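Side-chain contacts in putative GntR-family transcriptional regulator (Bordetella bronchiseptica RB50, PDB 3CNV), which is probably a DNA-binding transcriptional regulator of the GntR family, whose UTRA domain is expected to sense a small-molecule effector: residues P87-F92 with V131-Y136; T49-L54 with S113-P118. All coordinates share one frame; numbering follows the deposited sequence.

Contact 1: residues P87-F92 with V131-Y136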
loop_
_atom_site.group_PDB
_atom_site.type_symbol
_atom_site.label_atom_id
_atom_site.label_comp_id
_atom_site.label_asym_id
_atom_site.label_seq_id
_atom_site.Cartn_x
_atom_site.Cartn_y
_atom_site.Cartn_z
ATOM N N PRO C 87 12.252 -19.211 5.498
ATOM C CA PRO C 87 12.339 -17.795 5.751
ATOM C C PRO C 87 11.922 -17.484 7.182
ATOM O O PRO C 87 11.057 -18.177 7.779
ATOM C CB PRO C 87 11.376 -17.211 4.723
ATOM C CG PRO C 87 10.893 -18.343 3.882
ATOM C CD PRO C 87 11.147 -19.590 4.594
ATOM N N LEU C 88 12.532 -16.468 7.769
ATOM C CA LEU C 88 12.175 -16.107 9.161
ATOM C C LEU C 88 10.654 -15.904 9.436
ATOM O O LEU C 88 10.131 -16.419 10.424
ATOM C CB LEU C 88 12.914 -14.860 9.622
ATOM C CG LEU C 88 14.435 -15.036 9.788
ATOM C CD1 LEU C 88 15.127 -13.723 10.191
ATOM C CD2 LEU C 88 14.665 -16.072 10.856
ATOM N N TYR C 89 9.979 -15.071 8.646
ATOM C CA TYR C 89 8.552 -14.807 8.902
ATOM C C TYR C 89 7.775 -16.087 8.841
ATOM O O TYR C 89 6.829 -16.288 9.587
ATOM C CB TYR C 89 7.924 -13.720 8.011
ATOM C CG TYR C 89 8.383 -12.343 8.350
ATOM C CD1 TYR C 89 8.045 -11.735 9.560
ATOM C CD2 TYR C 89 9.090 -11.619 7.431
ATOM C CE1 TYR C 89 8.476 -10.444 9.853
ATOM C CE2 TYR C 89 9.506 -10.327 7.689
ATOM C CZ TYR C 89 9.212 -9.747 8.894
ATOM O OH TYR C 89 9.659 -8.457 9.098
ATOM N N GLY C 90 8.200 -16.979 7.974
ATOM C CA GLY C 90 7.512 -18.300 7.882
ATOM C C GLY C 90 7.772 -19.111 9.138
ATOM O O GLY C 90 6.883 -19.787 9.649
ATOM N N LEU C 91 9.001 -19.041 9.654
ATOM C CA LEU C 91 9.370 -19.711 10.913
ATOM C C LEU C 91 8.528 -19.138 12.078
ATOM O O LEU C 91 8.030 -19.866 12.917
ATOM C CB LEU C 91 10.851 -19.529 11.254
ATOM C CG LEU C 91 11.309 -20.101 12.604
ATOM C CD1 LEU C 91 11.269 -21.707 12.540
ATOM C CD2 LEU C 91 12.721 -19.610 13.065
ATOM N N PHE C 92 8.386 -17.820 12.126
ATOM C CA PHE C 92 7.664 -17.191 13.225
ATOM C C PHE C 92 6.213 -17.678 13.191
ATOM O O PHE C 92 5.606 -17.912 14.216
ATOM C CB PHE C 92 7.711 -15.660 13.184
ATOM C CG PHE C 92 9.095 -15.057 13.211
ATOM C CD1 PHE C 92 10.180 -15.774 13.699
ATOM C CD2 PHE C 92 9.286 -13.733 12.795
ATOM C CE1 PHE C 92 11.447 -15.206 13.740
ATOM C CE2 PHE C 92 10.545 -13.141 12.848
ATOM C CZ PHE C 92 11.630 -13.883 13.334
ATOM N N VAL C 131 16.136 0.579 6.108
ATOM C CA VAL C 131 14.705 0.286 6.267
ATOM C C VAL C 131 14.485 -0.101 7.750
ATOM O O VAL C 131 14.840 -1.185 8.211
ATOM C CB VAL C 131 14.192 -0.848 5.326
ATOM C CG1 VAL C 131 12.644 -1.054 5.504
ATOM C CG2 VAL C 131 14.547 -0.567 3.786
ATOM N N ASP C 132 13.904 0.812 8.511
ATOM C CA ASP C 132 13.531 0.518 9.889
ATOM C C ASP C 132 12.048 0.105 9.977
ATOM O O ASP C 132 11.166 0.898 9.684
ATOM C CB ASP C 132 13.785 1.764 10.779
ATOM C CG ASP C 132 15.278 2.013 11.038
ATOM O OD1 ASP C 132 16.015 1.037 11.306
ATOM O OD2 ASP C 132 15.736 3.179 10.922
ATOM N N ARG C 133 11.788 -1.119 10.409
ATOM C CA ARG C 133 10.437 -1.718 10.386
ATOM C C ARG C 133 9.948 -2.086 11.793
ATOM O O ARG C 133 10.702 -2.632 12.616
ATOM C CB ARG C 133 10.494 -2.987 9.534
ATOM C CG ARG C 133 9.146 -3.672 9.324
ATOM C CD ARG C 133 9.219 -4.973 8.602
ATOM N NE ARG C 133 9.859 -4.811 7.310
ATOM C CZ ARG C 133 10.551 -5.703 6.622
ATOM N NH1 ARG C 133 10.757 -6.904 7.072
ATOM N NH2 ARG C 133 11.044 -5.343 5.455
ATOM N N ILE C 134 8.697 -1.805 12.063
ATOM C CA ILE C 134 7.992 -2.483 13.136
ATOM C C ILE C 134 6.850 -3.266 12.533
ATOM O O ILE C 134 6.085 -2.709 11.797
ATOM C CB ILE C 134 7.453 -1.477 14.182
ATOM C CG1 ILE C 134 8.549 -0.512 14.639
ATOM C CG2 ILE C 134 6.768 -2.219 15.326
ATOM C CD1 ILE C 134 7.979 0.749 15.486
ATOM N N SER C 135 6.753 -4.555 12.874
ATOM C CA SER C 135 5.743 -5.465 12.337
ATOM C C SER C 135 4.758 -5.794 13.418
ATOM O O SER C 135 5.086 -5.951 14.618
ATOM C CB SER C 135 6.361 -6.804 11.862
ATOM O OG SER C 135 7.357 -6.508 10.982
ATOM N N TYR C 136 3.521 -5.896 12.980
ATOM C CA TYR C 136 2.379 -6.054 13.869
ATOM C C TYR C 136 1.594 -7.326 13.567
ATOM O O TYR C 136 1.455 -7.746 12.433
ATOM C CB TYR C 136 1.428 -4.818 13.786
ATOM C CG TYR C 136 2.054 -3.514 14.216
ATOM C CD1 TYR C 136 1.885 -3.046 15.489
ATOM C CD2 TYR C 136 2.841 -2.766 13.350
ATOM C CE1 TYR C 136 2.510 -1.875 15.913
ATOM C CE2 TYR C 136 3.444 -1.568 13.761
ATOM C CZ TYR C 136 3.307 -1.169 15.045
ATOM O OH TYR C 136 3.906 -0.016 15.528
#
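Tyr89 overlaps Arg133 at the hydroxyl end of its ring, the phenol coming off the first turn of helix 88-96 and the guanidinium coming the other way from strand 127-137. The backbones stay far apart, 10.3 Å between Tyr89 CA and Ser135 CA, and side chains make the whole contact. Arg133 NH1 donates to Tyr89 OH over 2.8 Å with an N-H...O angle of 151°. The hydroxyl lies nearly in the guanidinium plane, and NH1 lies at the ring's edge and not over its face, so this is a hydrogen bond to the phenol oxygen and not a cation-pi contact; the planes are 39° apart. The first two torsions of Arg133, both extended, carry its CD to 3.5 Å from Tyr89 OH, and the bend at the third (-57°) then swings NH1 onto the hydroxyl. Ser135 OG stands 3.6 Å from Tyr89 OH, too long to count as a bond. Instead, both hydroxyls are hydrogen-bonded to Glu144 OE1 on strand 141-150, while Arg133 NE forms a salt bridge with Glu105 on strand 102-111. All three touching residues are buried, so the geometry implies a polar network inside the domain: with one N-H already directed at it, the phenol oxygen could still give its own proton to Glu144, and Arg133 probably has its charge balanced by Glu105.

Contact 2: residues T49-L54 with S113-P118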
loop_
_atom_site.group_PDB
_atom_site.type_symbol
_atom_site.label_atom_id
_atom_site.label_comp_id
_atom_site.label_asym_id
_atom_site.label_seq_id
_atom_site.Cartn_x
_atom_site.Cartn_y
_atom_site.Cartn_z
ATOM N N THR C 49 17.605 -11.097 19.962
ATOM C CA THR C 49 18.076 -10.393 18.807
ATOM C C THR C 49 18.852 -11.296 17.878
ATOM O O THR C 49 19.651 -12.127 18.279
ATOM C CB THR C 49 18.915 -9.121 19.197
ATOM O OG1 THR C 49 18.977 -8.224 18.059
ATOM C CG2 THR C 49 20.346 -9.528 19.690
ATOM N N ILE C 50 18.559 -11.093 16.599
ATOM C CA ILE C 50 19.230 -11.786 15.528
ATOM C C ILE C 50 19.804 -10.772 14.547
ATOM O O ILE C 50 19.178 -9.750 14.214
ATOM C CB ILE C 50 18.182 -12.648 14.754
ATOM C CG1 ILE C 50 17.415 -13.588 15.726
ATOM C CG2 ILE C 50 18.819 -13.362 13.543
ATOM C CD1 ILE C 50 16.168 -14.235 15.081
ATOM N N ARG C 51 21.024 -11.034 14.137
ATOM C CA ARG C 51 21.595 -10.442 12.927
ATOM C C ARG C 51 21.695 -11.460 11.810
ATOM O O ARG C 51 22.188 -12.596 12.004
ATOM C CB ARG C 51 22.957 -9.827 13.215
ATOM C CG ARG C 51 23.492 -9.156 11.950
ATOM C CD ARG C 51 24.709 -8.398 12.170
ATOM N NE ARG C 51 24.397 -7.133 12.802
ATOM C CZ ARG C 51 25.298 -6.186 12.967
ATOM N NH1 ARG C 51 26.557 -6.399 12.529
ATOM N NH2 ARG C 51 24.937 -5.040 13.544
ATOM N N ARG C 52 21.212 -11.087 10.634
ATOM C CA ARG C 52 21.408 -11.985 9.472
ATOM C C ARG C 52 21.806 -11.267 8.209
ATOM O O ARG C 52 21.543 -10.093 8.035
ATOM C CB ARG C 52 20.183 -12.865 9.231
ATOM C CG ARG C 52 19.012 -12.220 8.894
ATOM C CD ARG C 52 18.887 -12.085 7.376
ATOM N NE ARG C 52 17.574 -11.559 7.163
ATOM C CZ ARG C 52 16.472 -12.283 7.050
ATOM N NH1 ARG C 52 16.548 -13.598 6.995
ATOM N NH2 ARG C 52 15.308 -11.664 6.906
ATOM N N GLN C 53 22.405 -12.031 7.317
ATOM C CA GLN C 53 22.758 -11.532 5.992
ATOM C C GLN C 53 21.879 -12.217 4.937
ATOM O O GLN C 53 21.807 -13.443 4.844
ATOM C CB GLN C 53 24.280 -11.818 5.767
ATOM C CG GLN C 53 24.934 -11.355 4.432
ATOM C CD GLN C 53 26.259 -12.028 4.195
ATOM O OE1 GLN C 53 26.318 -13.195 3.900
ATOM N NE2 GLN C 53 27.338 -11.270 4.298
ATOM N N LEU C 54 21.245 -11.415 4.111
ATOM C CA LEU C 54 20.696 -11.885 2.841
ATOM C C LEU C 54 21.646 -11.636 1.710
ATOM O O LEU C 54 22.265 -10.560 1.572
ATOM C CB LEU C 54 19.355 -11.180 2.520
ATOM C CG LEU C 54 18.234 -11.464 3.493
ATOM C CD1 LEU C 54 17.014 -10.619 3.003
ATOM C CD2 LEU C 54 17.844 -12.996 3.715
ATOM N N SER C 113 28.690 1.967 7.694
ATOM C CA SER C 113 29.548 2.074 8.883
ATOM C C SER C 113 30.753 1.155 8.743
ATOM O O SER C 113 30.785 0.208 7.929
ATOM C CB SER C 113 28.801 1.717 10.165
ATOM O OG SER C 113 28.486 0.326 10.157
ATOM N N PRO C 114 31.779 1.450 9.534
ATOM C CA PRO C 114 32.928 0.574 9.607
ATOM C C PRO C 114 32.536 -0.873 9.914
ATOM O O PRO C 114 33.146 -1.791 9.390
ATOM C CB PRO C 114 33.762 1.220 10.724
ATOM C CG PRO C 114 33.379 2.627 10.714
ATOM C CD PRO C 114 32.004 2.739 10.235
ATOM N N GLU C 115 31.485 -1.090 10.701
ATOM C CA GLU C 115 31.082 -2.486 11.097
ATOM C C GLU C 115 30.292 -3.200 9.965
ATOM O O GLU C 115 30.465 -4.404 9.714
ATOM C CB GLU C 115 30.224 -2.496 12.402
ATOM C CG GLU C 115 29.411 -3.844 12.663
ATOM C CD GLU C 115 28.440 -3.777 13.880
ATOM O OE1 GLU C 115 27.370 -3.111 13.819
ATOM O OE2 GLU C 115 28.746 -4.399 14.921
ATOM N N ILE C 116 29.417 -2.437 9.302
ATOM C CA ILE C 116 28.547 -2.987 8.252
ATOM C C ILE C 116 29.242 -3.175 6.914
ATOM O O ILE C 116 29.030 -4.175 6.223
ATOM C CB ILE C 116 27.286 -2.145 8.082
ATOM C CG1 ILE C 116 26.472 -2.208 9.380
ATOM C CG2 ILE C 116 26.375 -2.617 6.864
ATOM C CD1 ILE C 116 25.998 -3.576 9.716
ATOM N N ALA C 117 30.120 -2.249 6.578
ATOM C CA ALA C 117 30.706 -2.223 5.250
ATOM C C ALA C 117 31.279 -3.608 4.822
ATOM O O ALA C 117 30.881 -4.130 3.783
ATOM C CB ALA C 117 31.730 -1.119 5.137
ATOM N N PRO C 118 32.149 -4.241 5.648
ATOM C CA PRO C 118 32.728 -5.514 5.193
ATOM C C PRO C 118 31.702 -6.657 5.114
ATOM O O PRO C 118 31.899 -7.627 4.415
ATOM C CB PRO C 118 33.801 -5.822 6.242
ATOM C CG PRO C 118 33.430 -5.023 7.457
ATOM C CD PRO C 118 32.605 -3.850 7.000
#
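Residues 49-54 of strand 46-56 run past 113-118, where 114-116 have helical backbone angles and lead into the short helix 117-120; no backbone bond joins the two, and Gln53 CA and Ile116 CA are 10.6 Å apart. Ser113 OG accepts from the backbone N of Ile116 at 3.0 Å, an ST motif, and Ser113 O receives Ala117 N at 2.9 Å. Glu115 points toward the strand; Ile116 leaves the backbone to one side and only its CD1 end comes near. Arg51 has CG anti to the backbone N (chi1 -177°), and a bend further out turns the guanidinium so that NH2 reaches Glu115 OE1 at 3.1 Å, a nearly straight salt-bridge bond with an N-H...O angle of 167°. OE1 lies in the guanidinium plane, yet the donor approaches it from above the carboxylate plane, the two planes being 83° apart. This is the pair's only hydrogen bond: Glu115 OE2 stays 3.8 Å from Arg51 NH1, so the bridge is not bidentate. Ile116 CD1 rests over one guanidinium face, nearest Arg51 NH1 at 4.0 Å. Glu115 is exposed, so the bridge lies at the surface end of a buried arginine, whose stronger partner is Asp65 through NE. Asp65 belongs to strand 59-69 and Leu24, also touched by Arg51, to strand 20-30: the sheet strands on either side of 46-56 thus flank the arginine, while the segment leading into helix 117-120, joined also by Gln53 NE2 to Leu119 O, covers it.

How the contacts relate
The centres of contacts 1 and 2 lie about 17 Å apart, yet the two touch directly, Leu88 CD1 packing 3.5 Å from Arg52 NH1. Arg51 and Arg52, consecutive in strand 46-56, leave it in opposite directions: Arg51 serves contact 2, while Arg52 extends toward helix 88-96 of contact 1. There a bound citrate, probably from the crystallisation liquor, accepts from Leu88 N and Tyr89 N of contact 1 and from Arg52 NH2. Those donors are close together, Leu88 N being 5.6 Å from Arg52 NH2, consistent with an anion-binding pocket where this domain might hold an effector. Contact 1 thus lines that pocket, whereas the Arg51–Glu115 bridge of contact 2 lies on the opposite face of strand 46-56.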